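Local coordinates for conserved hypothetical protein (Methanosarcina mazei, PDB 2NR4), which is of unknown function but binds flavin mononucleotide, probably as a member of the split-barrel flavoproteins, at residues I85-S90 and A162-T167; F110-L113 and A118-V121; N126-D131 and V135-P140; A170-L175 and E179-L184. One frame throughout, in Å; residues are numbered along the deposited sequence.

Contact 1: I85-S90 and A162-T167; sequences ILFVRS and AVLEAT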
loop_
_atom_site.group_PDB
_atom_site.type_symbol
_atom_site.label_atom_id
_atom_site.label_comp_id
_atom_site.label_asym_id
_atom_site.label_seq_id
_atom_site.Cartn_x
_atom_site.Cartn_y
_atom_site.Cartn_z
ATOM N N ILE A 85 8.017 10.265 1.350
ATOM C CA ILE A 85 9.058 11.212 1.831
ATOM C C ILE A 85 9.350 11.049 3.328
ATOM O O ILE A 85 10.498 10.910 3.745
ATOM C CB ILE A 85 8.748 12.680 1.453
ATOM C CG1 ILE A 85 8.835 12.866 -0.082
ATOM C CG2 ILE A 85 9.787 13.614 2.146
ATOM C CD1 ILE A 85 8.259 14.208 -0.587
ATOM N N LEU A 86 8.297 11.029 4.140
ATOM C CA LEU A 86 8.456 10.824 5.595
ATOM C C LEU A 86 9.050 9.468 5.949
ATOM O O LEU A 86 9.921 9.351 6.837
ATOM C CB LEU A 86 7.126 11.089 6.290
ATOM C CG LEU A 86 6.975 11.594 7.720
ATOM C CD1 LEU A 86 7.988 12.733 8.063
ATOM C CD2 LEU A 86 5.554 12.078 7.858
ATOM N N PHE A 87 8.645 8.410 5.243
ATOM C CA PHE A 87 9.330 7.148 5.413
ATOM C C PHE A 87 10.830 7.182 5.214
ATOM O O PHE A 87 11.596 6.575 5.963
ATOM C CB PHE A 87 8.759 6.066 4.450
ATOM C CG PHE A 87 7.858 5.107 5.109
ATOM C CD1 PHE A 87 8.372 3.984 5.740
ATOM C CD2 PHE A 87 6.489 5.320 5.114
ATOM C CE1 PHE A 87 7.540 3.099 6.355
ATOM C CE2 PHE A 87 5.667 4.431 5.735
ATOM C CZ PHE A 87 6.211 3.328 6.366
ATOM N N VAL A 88 11.262 7.825 4.134
ATOM C CA VAL A 88 12.658 7.801 3.797
ATOM C C VAL A 88 13.382 8.738 4.762
ATOM O O VAL A 88 14.425 8.392 5.264
ATOM C CB VAL A 88 12.895 8.199 2.330
ATOM C CG1 VAL A 88 14.378 8.371 2.038
ATOM C CG2 VAL A 88 12.306 7.118 1.371
ATOM N N ARG A 89 12.805 9.893 5.036
ATOM C CA ARG A 89 13.433 10.824 5.997
ATOM C C ARG A 89 13.579 10.189 7.372
ATOM O O ARG A 89 14.618 10.344 8.018
ATOM C CB ARG A 89 12.610 12.100 6.110
ATOM C CG ARG A 89 12.694 12.983 4.849
ATOM C CD ARG A 89 12.089 14.351 5.072
ATOM N NE ARG A 89 12.641 14.966 6.283
ATOM C CZ ARG A 89 11.930 15.419 7.312
ATOM N NH1 ARG A 89 10.596 15.375 7.317
ATOM N NH2 ARG A 89 12.582 15.930 8.364
ATOM N N SER A 90 12.547 9.478 7.839
ATOM C CA SER A 90 12.676 8.851 9.162
ATOM C C SER A 90 13.674 7.690 9.155
ATOM O O SER A 90 14.196 7.285 10.190
ATOM C CB SER A 90 11.325 8.405 9.697
ATOM O OG SER A 90 10.846 7.347 8.910
ATOM N N ALA A 162 7.562 0.446 -4.204
ATOM C CA ALA A 162 8.969 0.365 -4.613
ATOM C C ALA A 162 9.873 1.193 -3.732
ATOM O O ALA A 162 11.027 0.779 -3.434
ATOM C CB ALA A 162 9.129 0.783 -6.039
ATOM N N VAL A 163 9.361 2.329 -3.283
ATOM C CA VAL A 163 10.093 3.178 -2.323
ATOM C C VAL A 163 10.311 2.432 -1.007
ATOM O O VAL A 163 11.425 2.436 -0.490
ATOM C CB VAL A 163 9.359 4.518 -2.024
ATOM C CG1 VAL A 163 10.059 5.278 -0.826
ATOM C CG2 VAL A 163 9.356 5.394 -3.286
ATOM N N LEU A 164 9.275 1.746 -0.509
ATOM C CA LEU A 164 9.363 0.947 0.707
ATOM C C LEU A 164 10.461 -0.129 0.567
ATOM O O LEU A 164 11.300 -0.315 1.468
ATOM C CB LEU A 164 8.021 0.257 0.940
ATOM C CG LEU A 164 7.455 0.225 2.332
ATOM C CD1 LEU A 164 7.387 1.696 2.844
ATOM C CD2 LEU A 164 6.012 -0.416 2.290
ATOM N N GLU A 165 10.421 -0.881 -0.536
ATOM C CA GLU A 165 11.412 -1.913 -0.779
ATOM C C GLU A 165 12.796 -1.305 -0.890
ATOM O O GLU A 165 13.749 -1.822 -0.257
ATOM C CB GLU A 165 11.074 -2.733 -2.049
ATOM C CG GLU A 165 9.777 -3.539 -1.916
ATOM C CD GLU A 165 9.781 -4.521 -0.747
ATOM O OE1 GLU A 165 10.779 -5.237 -0.574
ATOM O OE2 GLU A 165 8.807 -4.548 0.033
ATOM N N ALA A 166 12.922 -0.217 -1.640
ATOM C CA ALA A 166 14.239 0.432 -1.840
ATOM C C ALA A 166 14.850 0.861 -0.516
ATOM O O ALA A 166 16.083 0.794 -0.343
ATOM C CB ALA A 166 14.126 1.633 -2.793
ATOM N N THR A 167 14.022 1.339 0.410
ATOM C CA THR A 167 14.510 1.745 1.741
ATOM C C THR A 167 15.045 0.519 2.502
ATOM O O THR A 167 16.108 0.585 3.105
ATOM C CB THR A 167 13.450 2.502 2.595
ATOM O OG1 THR A 167 12.358 1.617 2.923
ATOM C CG2 THR A 167 12.892 3.671 1.815
#
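In this flavoprotein, whose six-stranded antiparallel barrel is consistent with the split-barrel fold of FMN-binding proteins, Phe87 and Val88 on helix 84-92 of the barrel domain meet Val163, Leu164 and Thr167 on helix 158-176 of the helical part. The two helices run side by side in the same direction: their axes are 10.2 Å apart at the closest and only 6° from parallel. Side chains therefore have to bridge most of the interval. Leu164 does so with one methyl. Its CD1 sits over a face of the Phe87 ring, 3.9 Å from the ring centroid and 14° off the normal, a CH-pi contact displaced slightly toward the rim. The Phe87 side chain also touches Pro46, an FMN-binding residue on strand 43-51, so the same ring joins the helical part to the barrel wall. Leu206 and Ile207 of helix 198-210 pack against Val88, and Ile207 touches Thr167 as well, adding a third helix to this buried layer. Thr167 belongs to the flavin pocket and is in contact with the bound FMN, which places the seam directly beside the cofactor. Val88 has CG1 trans to its backbone N (chi1 172°), and this turns the other methyl, CG2, into the groove between two successive turns of helix 158-176, where it lies 3.6 Å from Val163 CG1 and 3.5 Å from Thr167 CG2.

Contact 2: F110-L113 and A118-V121; sequences FPVL and AWVV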
loop_
_atom_site.group_PDB
_atom_site.type_symbol
_atom_site.label_atom_id
_atom_site.label_comp_id
_atom_site.label_asym_id
_atom_site.label_seq_id
_atom_site.Cartn_x
_atom_site.Cartn_y
_atom_site.Cartn_z
ATOM N N PHE A 110 3.527 11.810 25.409
ATOM C CA PHE A 110 4.407 11.001 24.547
ATOM C C PHE A 110 4.351 11.506 23.085
ATOM O O PHE A 110 3.285 11.863 22.599
ATOM C CB PHE A 110 4.022 9.510 24.679
ATOM C CG PHE A 110 5.087 8.570 24.184
ATOM C CD1 PHE A 110 6.217 8.306 24.960
ATOM C CD2 PHE A 110 4.987 8.015 22.911
ATOM C CE1 PHE A 110 7.214 7.483 24.508
ATOM C CE2 PHE A 110 5.991 7.193 22.436
ATOM C CZ PHE A 110 7.088 6.916 23.220
ATOM N N PRO A 111 5.496 11.546 22.385
ATOM C CA PRO A 111 5.535 12.112 21.048
ATOM C C PRO A 111 4.903 11.185 19.977
ATOM O O PRO A 111 5.214 9.979 19.945
ATOM C CB PRO A 111 7.028 12.202 20.772
ATOM C CG PRO A 111 7.633 11.112 21.565
ATOM C CD PRO A 111 6.828 11.090 22.820
ATOM N N VAL A 112 4.053 11.761 19.139
ATOM C CA VAL A 112 3.572 11.089 17.895
ATOM C C VAL A 112 3.842 12.052 16.749
ATOM O O VAL A 112 4.111 13.231 16.999
ATOM C CB VAL A 112 2.091 10.690 17.994
ATOM C CG1 VAL A 112 1.869 9.657 19.115
ATOM C CG2 VAL A 112 1.160 11.911 18.168
ATOM N N LEU A 113 3.813 11.572 15.505
ATOM C CA LEU A 113 4.004 12.465 14.364
ATOM C C LEU A 113 2.785 13.341 14.108
ATOM O O LEU A 113 1.657 12.860 14.112
ATOM C CB LEU A 113 4.348 11.688 13.096
ATOM C CG LEU A 113 5.649 10.882 13.194
ATOM C CD1 LEU A 113 5.847 10.073 11.891
ATOM C CD2 LEU A 113 6.831 11.804 13.403
ATOM N N ALA A 118 -3.075 8.031 11.716
ATOM C CA ALA A 118 -3.576 7.483 12.958
ATOM C C ALA A 118 -2.384 7.061 13.825
ATOM O O ALA A 118 -1.350 6.558 13.298
ATOM C CB ALA A 118 -4.482 6.267 12.661
ATOM N N TRP A 119 -2.511 7.230 15.147
ATOM C CA TRP A 119 -1.417 6.854 16.079
ATOM C C TRP A 119 -1.952 6.009 17.219
ATOM O O TRP A 119 -3.149 6.128 17.590
ATOM C CB TRP A 119 -0.638 8.108 16.582
ATOM C CG TRP A 119 -1.522 9.146 17.203
ATOM C CD1 TRP A 119 -2.038 10.262 16.587
ATOM C CD2 TRP A 119 -2.042 9.144 18.546
ATOM N NE1 TRP A 119 -2.845 10.968 17.492
ATOM C CE2 TRP A 119 -2.856 10.302 18.689
ATOM C CE3 TRP A 119 -1.877 8.294 19.652
ATOM C CZ2 TRP A 119 -3.516 10.615 19.892
ATOM C CZ3 TRP A 119 -2.534 8.601 20.839
ATOM C CH2 TRP A 119 -3.363 9.747 20.937
ATOM N N VAL A 120 -1.105 5.136 17.749
ATOM C CA VAL A 120 -1.429 4.377 18.963
ATOM C C VAL A 120 -0.202 4.446 19.850
ATOM O O VAL A 120 0.905 4.100 19.412
ATOM C CB VAL A 120 -1.765 2.882 18.679
ATOM C CG1 VAL A 120 -2.170 2.153 19.993
ATOM C CG2 VAL A 120 -2.888 2.758 17.608
ATOM N N VAL A 121 -0.379 4.892 21.089
ATOM C CA VAL A 121 0.699 4.808 22.061
ATOM C C VAL A 121 0.638 3.445 22.770
ATOM O O VAL A 121 -0.392 3.073 23.355
ATOM C CB VAL A 121 0.644 5.993 23.109
ATOM C CG1 VAL A 121 1.836 5.865 24.054
ATOM C CG2 VAL A 121 0.654 7.319 22.392
#
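Val112 lies across one face of the Trp119 indole and touches it with both methyls. CG2 stands over the five-membered ring, 4.0 Å from its centroid and 11° off the normal, a CH-pi contact reaching CD1 and CG. CG1 rests 3.9 Å from Trp119 CB and reaches on to CD2 and CE3. The indole is offered this way because Trp119 CG stands between its own backbone N and carbonyl carbon (chi1 55°), which folds the ring back alongside its strand with a face toward Val112. Two residues along, Val121 makes two lighter contacts: its CG2 comes 4.2 Å from Val112 CG1, and its CG1 comes 4.0 Å from Phe110 CD2, approaching that ring obliquely. These strands are not neighbours in one sheet. Their axes pass 7.9 Å apart and run roughly antiparallel, with side chains filling the interval: 110-113 pairs with 100-103 in a small two-stranded sheet laid against the barrel, while 118-121 opens the long barrel strand 118-130. Further out, Val103 on the partner strand touches both Trp119 and Val121, and Cys75 on strand 75-79 packs on Phe110 and Val121. The Phe110 ring is braced by its neighbour Pro111, whose CD lies 3.3 Å above one face, and it meets Phe39 edge-to-face. Backbone hydrogen bonds join Phe110 with Val103 and Trp119 with Gly144.

Contact 3: N126-D131 and V135-P140; sequences NLRNTD and VADLVP
Arg128 and Asp137 form an end-on salt bridge, one guanidinium nitrogen to each carboxylate oxygen, but the two flat groups are not coplanar: their planes stand 39° apart. NH2 sends a nearly straight bond to Asp137 OD1 (3.2 Å) that lies in the guanidinium plane and arrives on the syn side of the oxygen, somewhat out of the carboxylate plane. NH1 reaches Asp137 OD2 (3.0 Å) from above the carboxylate plane. This leaves the anti lone pair of OD2 to Asn126, whose ND2 donates from 3.0 Å along its own amide plane, with amide and carboxylate turned 79° to one another. NH1 also bonds to Asn126 O, so the guanidinium is fixed in rotation. Its flat face, meanwhile, rests on Val135, CG1 lying 3.4 Å above the plane. Arg128 gets there by an extended chain from CG to NE that leaves CB with CG between the backbone N and C (chi1 52°) and so runs over Val135. An alanine in place of Asp137 is likely to leave the Arg128 charge and the Asn126 amide without their shared partner and the guanidinium, held by Asn126 O alone among the polar partners described, freer to swing off Val135. The other methyl of Val135, CG2, is pressed tightly against Thr130 CG2 (3.4 Å), and Val135 also touches the FMN-binding Arg59 on strand 57-61. Beneath these side chains, Arg128 N to Val135 O and Val135 N to Arg128 O, each 2.8 Å, make an antiparallel hydrogen-bonded pair close to the turn of the beta hairpin formed by barrel strands 118-130 and 133-145.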
loop_
_atom_site.group_PDB
_atom_site.type_symbol
_atom_site.label_atom_id
_atom_site.label_comp_id
_atom_site.label_asym_id
_atom_site.label_seq_id
_atom_site.Cartn_x
_atom_site.Cartn_y
_atom_site.Cartn_z
ATOM N N ASN A 126 7.174 -7.541 28.289
ATOM C CA ASN A 126 7.850 -8.816 28.014
ATOM C C ASN A 126 9.072 -8.675 27.089
ATOM O O ASN A 126 9.306 -9.508 26.201
ATOM C CB ASN A 126 6.872 -9.833 27.422
ATOM C CG ASN A 126 5.688 -10.085 28.309
ATOM O OD1 ASN A 126 5.817 -10.021 29.532
ATOM N ND2 ASN A 126 4.524 -10.374 27.713
ATOM N N LEU A 127 9.853 -7.629 27.303
ATOM C CA LEU A 127 11.087 -7.465 26.527
ATOM C C LEU A 127 11.938 -8.711 26.641
ATOM O O LEU A 127 12.207 -9.176 27.745
ATOM C CB LEU A 127 11.841 -6.231 27.029
ATOM C CG LEU A 127 11.309 -4.881 26.533
ATOM C CD1 LEU A 127 9.855 -4.597 26.933
ATOM C CD2 LEU A 127 12.232 -3.737 27.047
ATOM N N ARG A 128 12.373 -9.264 25.513
ATOM C CA ARG A 128 13.178 -10.487 25.532
ATOM C C ARG A 128 14.099 -10.446 24.330
ATOM O O ARG A 128 13.678 -10.055 23.234
ATOM C CB ARG A 128 12.295 -11.738 25.460
ATOM C CG ARG A 128 11.290 -11.723 24.287
ATOM C CD ARG A 128 10.160 -12.704 24.478
ATOM N NE ARG A 128 9.168 -12.691 23.402
ATOM C CZ ARG A 128 8.055 -11.958 23.373
ATOM N NH1 ARG A 128 7.778 -11.096 24.331
ATOM N NH2 ARG A 128 7.222 -12.069 22.350
ATOM N N ASN A 129 15.353 -10.831 24.535
ATOM C CA ASN A 129 16.274 -10.946 23.412
ATOM C C ASN A 129 16.047 -12.246 22.680
ATOM O O ASN A 129 15.918 -13.321 23.297
ATOM C CB ASN A 129 17.711 -10.875 23.884
ATOM C CG ASN A 129 18.044 -9.567 24.539
ATOM O OD1 ASN A 129 18.793 -9.539 25.510
ATOM N ND2 ASN A 129 17.495 -8.468 24.022
ATOM N N THR A 130 15.950 -12.152 21.366
ATOM C CA THR A 130 16.112 -13.320 20.508
ATOM C C THR A 130 16.951 -12.962 19.303
ATOM O O THR A 130 16.629 -12.016 18.566
ATOM C CB THR A 130 14.778 -14.004 20.052
ATOM O OG1 THR A 130 14.789 -14.161 18.625
ATOM C CG2 THR A 130 13.544 -13.214 20.465
ATOM N N ASP A 131 18.024 -13.735 19.127
ATOM C CA ASP A 131 18.942 -13.609 18.013
ATOM C C ASP A 131 19.730 -12.326 18.207
ATOM O O ASP A 131 20.426 -12.156 19.217
ATOM C CB ASP A 131 18.183 -13.618 16.673
ATOM C CG ASP A 131 17.349 -14.890 16.472
ATOM O OD1 ASP A 131 17.280 -15.741 17.399
ATOM O OD2 ASP A 131 16.756 -15.043 15.377
ATOM N N VAL A 135 12.669 -8.352 21.261
ATOM C CA VAL A 135 11.239 -8.518 21.002
ATOM C C VAL A 135 10.490 -7.966 22.216
ATOM O O VAL A 135 10.935 -8.145 23.367
ATOM C CB VAL A 135 10.893 -9.968 20.732
ATOM C CG1 VAL A 135 9.410 -10.129 20.418
ATOM C CG2 VAL A 135 11.742 -10.501 19.572
ATOM N N ALA A 136 9.404 -7.267 21.937
ATOM C CA ALA A 136 8.471 -6.751 22.952
ATOM C C ALA A 136 7.032 -6.897 22.478
ATOM O O ALA A 136 6.723 -6.616 21.317
ATOM C CB ALA A 136 8.766 -5.278 23.245
ATOM N N ASP A 137 6.137 -7.309 23.376
ATOM C CA ASP A 137 4.710 -7.233 23.074
ATOM C C ASP A 137 4.220 -5.826 23.376
ATOM O O ASP A 137 4.912 -5.077 24.106
ATOM C CB ASP A 137 3.945 -8.289 23.880
ATOM C CG ASP A 137 4.534 -9.662 23.703
ATOM O OD1 ASP A 137 4.667 -10.093 22.537
ATOM O OD2 ASP A 137 4.908 -10.319 24.711
ATOM N N LEU A 138 3.060 -5.460 22.829
ATOM C CA LEU A 138 2.538 -4.115 22.889
ATOM C C LEU A 138 1.144 -4.041 23.482
ATOM O O LEU A 138 0.214 -4.706 23.001
ATOM C CB LEU A 138 2.491 -3.488 21.498
ATOM C CG LEU A 138 3.848 -3.385 20.763
ATOM C CD1 LEU A 138 3.614 -2.805 19.389
ATOM C CD2 LEU A 138 4.870 -2.518 21.525
ATOM N N VAL A 139 1.002 -3.191 24.493
ATOM C CA VAL A 139 -0.299 -2.999 25.157
ATOM C C VAL A 139 -0.749 -1.528 24.908
ATOM O O VAL A 139 -0.047 -0.606 25.320
ATOM C CB VAL A 139 -0.169 -3.273 26.683
ATOM C CG1 VAL A 139 -1.535 -3.094 27.332
ATOM C CG2 VAL A 139 0.433 -4.673 26.956
ATOM N N PRO A 140 -1.882 -1.298 24.199
ATOM C CA PRO A 140 -2.251 0.071 23.816
ATOM C C PRO A 140 -2.679 0.880 25.029
ATOM O O PRO A 140 -3.317 0.319 25.944
ATOM C CB PRO A 140 -3.454 -0.111 22.886
ATOM C CG PRO A 140 -3.835 -1.507 22.942
ATOM C CD PRO A 140 -2.851 -2.304 23.725
#

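Contact 4: A170-L175 and E179-L184; sequences ATRYQL and EKYLEL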
loop_
_atom_site.group_PDB
_atom_site.type_symbol
_atom_site.label_atom_id
_atom_site.label_comp_id
_atom_site.label_asym_id
_atom_site.label_seq_id
_atom_site.Cartn_x
_atom_site.Cartn_y
_atom_site.Cartn_z
ATOM N N ALA A 170 18.381 -0.363 0.707
ATOM C CA ALA A 170 19.364 0.638 1.047
ATOM C C ALA A 170 19.959 0.437 2.441
ATOM O O ALA A 170 21.162 0.628 2.618
ATOM C CB ALA A 170 18.791 2.074 0.875
ATOM N N THR A 171 19.148 0.071 3.435
ATOM C CA THR A 171 19.696 -0.193 4.769
ATOM C C THR A 171 20.595 -1.428 4.771
ATOM O O THR A 171 21.595 -1.498 5.517
ATOM C CB THR A 171 18.607 -0.319 5.893
ATOM O OG1 THR A 171 17.842 -1.505 5.719
ATOM C CG2 THR A 171 17.683 0.899 5.957
ATOM N N ARG A 172 20.235 -2.400 3.940
ATOM C CA ARG A 172 21.037 -3.606 3.782
ATOM C C ARG A 172 22.344 -3.350 3.056
ATOM O O ARG A 172 23.369 -3.966 3.403
ATOM C CB ARG A 172 20.231 -4.696 3.109
ATOM C CG ARG A 172 19.302 -5.308 4.104
ATOM C CD ARG A 172 18.359 -6.219 3.424
ATOM N NE ARG A 172 17.414 -6.756 4.384
ATOM C CZ ARG A 172 16.333 -7.440 4.037
ATOM N NH1 ARG A 172 16.060 -7.662 2.751
ATOM N NH2 ARG A 172 15.533 -7.894 4.981
ATOM N N TYR A 173 22.320 -2.438 2.087
ATOM C CA TYR A 173 23.528 -1.997 1.428
ATOM C C TYR A 173 24.499 -1.320 2.387
ATOM O O TYR A 173 25.722 -1.431 2.233
ATOM C CB TYR A 173 23.237 -1.058 0.264
ATOM C CG TYR A 173 24.518 -0.612 -0.372
ATOM C CD1 TYR A 173 25.255 -1.485 -1.176
ATOM C CD2 TYR A 173 25.032 0.666 -0.130
ATOM C CE1 TYR A 173 26.467 -1.088 -1.737
ATOM C CE2 TYR A 173 26.248 1.069 -0.682
ATOM C CZ TYR A 173 26.948 0.188 -1.485
ATOM O OH TYR A 173 28.136 0.585 -2.039
ATOM N N GLN A 174 23.953 -0.589 3.349
ATOM C CA GLN A 174 24.750 0.009 4.412
ATOM C C GLN A 174 25.287 -1.077 5.344
ATOM O O GLN A 174 26.385 -0.920 5.893
ATOM C CB GLN A 174 23.926 1.033 5.206
ATOM C CG GLN A 174 23.567 2.306 4.445
ATOM C CD GLN A 174 22.696 3.258 5.276
ATOM O OE1 GLN A 174 22.919 4.472 5.277
ATOM N NE2 GLN A 174 21.724 2.702 6.005
ATOM N N LEU A 175 24.526 -2.168 5.514
ATOM C CA LEU A 175 24.923 -3.286 6.391
ATOM C C LEU A 175 26.281 -3.817 5.903
ATOM O O LEU A 175 27.157 -4.032 6.748
ATOM C CB LEU A 175 23.817 -4.316 6.610
ATOM C CG LEU A 175 23.969 -5.321 7.761
ATOM C CD1 LEU A 175 24.387 -4.644 9.078
ATOM C CD2 LEU A 175 22.647 -6.089 7.922
ATOM N N GLU A 179 26.830 -5.252 -3.738
ATOM C CA GLU A 179 26.347 -4.556 -4.938
ATOM C C GLU A 179 25.000 -5.085 -5.417
ATOM O O GLU A 179 24.271 -4.391 -6.134
ATOM C CB GLU A 179 27.379 -4.629 -6.075
ATOM C CG GLU A 179 28.462 -3.547 -6.033
ATOM C CD GLU A 179 29.395 -3.610 -7.255
ATOM O OE1 GLU A 179 28.994 -4.209 -8.287
ATOM O OE2 GLU A 179 30.527 -3.058 -7.192
ATOM N N LYS A 180 24.695 -6.320 -5.024
ATOM C CA LYS A 180 23.384 -6.940 -5.197
ATOM C C LYS A 180 22.250 -5.965 -4.851
ATOM O O LYS A 180 21.197 -5.967 -5.483
ATOM C CB LYS A 180 23.315 -8.143 -4.248
ATOM C CG LYS A 180 22.020 -8.952 -4.215
ATOM C CD LYS A 180 21.974 -9.813 -2.942
ATOM C CE LYS A 180 23.329 -10.500 -2.621
ATOM N NZ LYS A 180 23.578 -11.777 -3.372
ATOM N N TYR A 181 22.496 -5.145 -3.836
ATOM C CA TYR A 181 21.495 -4.234 -3.289
ATOM C C TYR A 181 21.330 -2.941 -4.113
ATOM O O TYR A 181 20.210 -2.453 -4.265
ATOM C CB TYR A 181 21.787 -3.953 -1.808
ATOM C CG TYR A 181 21.556 -5.171 -0.929
ATOM C CD1 TYR A 181 20.270 -5.690 -0.733
ATOM C CD2 TYR A 181 22.628 -5.822 -0.301
ATOM C CE1 TYR A 181 20.040 -6.817 0.072
ATOM C CE2 TYR A 181 22.415 -6.952 0.504
ATOM C CZ TYR A 181 21.127 -7.443 0.691
ATOM O OH TYR A 181 20.933 -8.547 1.499
ATOM N N LEU A 182 22.432 -2.411 -4.653
ATOM C CA LEU A 182 22.382 -1.216 -5.495
ATOM C C LEU A 182 21.640 -1.497 -6.777
ATOM O O LEU A 182 20.968 -0.622 -7.300
ATOM C CB LEU A 182 23.772 -0.682 -5.826
ATOM C CG LEU A 182 24.674 -0.097 -4.742
ATOM C CD1 LEU A 182 25.759 0.714 -5.454
ATOM C CD2 LEU A 182 23.899 0.791 -3.772
ATOM N N GLU A 183 21.788 -2.726 -7.273
ATOM C CA GLU A 183 21.093 -3.220 -8.449
ATOM C C GLU A 183 19.580 -3.342 -8.198
ATOM O O GLU A 183 18.760 -3.044 -9.083
ATOM C CB GLU A 183 21.683 -4.584 -8.831
ATOM C CG GLU A 183 21.236 -5.161 -10.163
ATOM C CD GLU A 183 21.468 -6.676 -10.240
ATOM O OE1 GLU A 183 21.317 -7.352 -9.191
ATOM O OE2 GLU A 183 21.797 -7.186 -11.344
ATOM N N LEU A 184 19.212 -3.817 -7.011
ATOM C CA LEU A 184 17.816 -3.835 -6.603
ATOM C C LEU A 184 17.245 -2.426 -6.432
ATOM O O LEU A 184 16.116 -2.170 -6.826
ATOM C CB LEU A 184 17.632 -4.647 -5.320
ATOM C CG LEU A 184 17.413 -6.148 -5.537
ATOM C CD1 LEU A 184 17.563 -6.910 -4.215
ATOM C CD2 LEU A 184 16.042 -6.406 -6.159
#
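Tyr173 packs against Tyr181 at its base and Leu182 along its ring. Its CB lies 3.8 Å from Tyr181 CB, at the closest pass of the two backbones. From there CG departs trans to the backbone N (chi1 179°), carrying the ring past Tyr181 and flat against Leu182. CG and CD1 each lie 3.7 Å from Leu182 CD2, and this methyl stands squarely over the ring, 3.5 Å from its centroid and 4° off the normal, a well-centred CH-pi contact. CE1 leans on Leu182 CG at 3.6 Å, while at the tip OH comes only within 4.2 Å of Leu182 CD1. Cutting the residue back to alanine would probably open a gap beside Leu182, whose CD2 methyl would lose the ring it rests on. The reverse reach comes from Tyr181, whose ring takes Arg172 CB over one face, 3.8 Å from the centroid. Together these contacts close an antiparallel helical hairpin: helices 158-176 and 179-195, axes 8.6 Å apart here, joined by a very short link. Leu211, beyond helix 198-210, touches Tyr173, Ala170 and Gln174, and Phe92 of helix 84-92 packs on the last two.

Helix 158-176 carries both contact 1 and contact 4, whose centres are 14 Å apart: its middle turns pack on helix 84-92 beside the FMN, its last turns on the helix that follows. Strand 118-130 likewise serves contacts 2 and 3, which touch directly where Val120 CG1 meets Pro140 CB at 3.9 Å. Only contact 1 reaches the flavin, through Thr167. The others stand back from it. In contact 4 the side chain of Arg172 is about 8 Å from the bound FMN. In contact 3 the side chain of Val135 is about 9 Å from the bound FMN, and in contact 2 that of Phe110 is about 12 Å from it. Contacts 2 and 3 thus lie in the barrel domain, contact 4 in the helical part, and contact 1 joins the two.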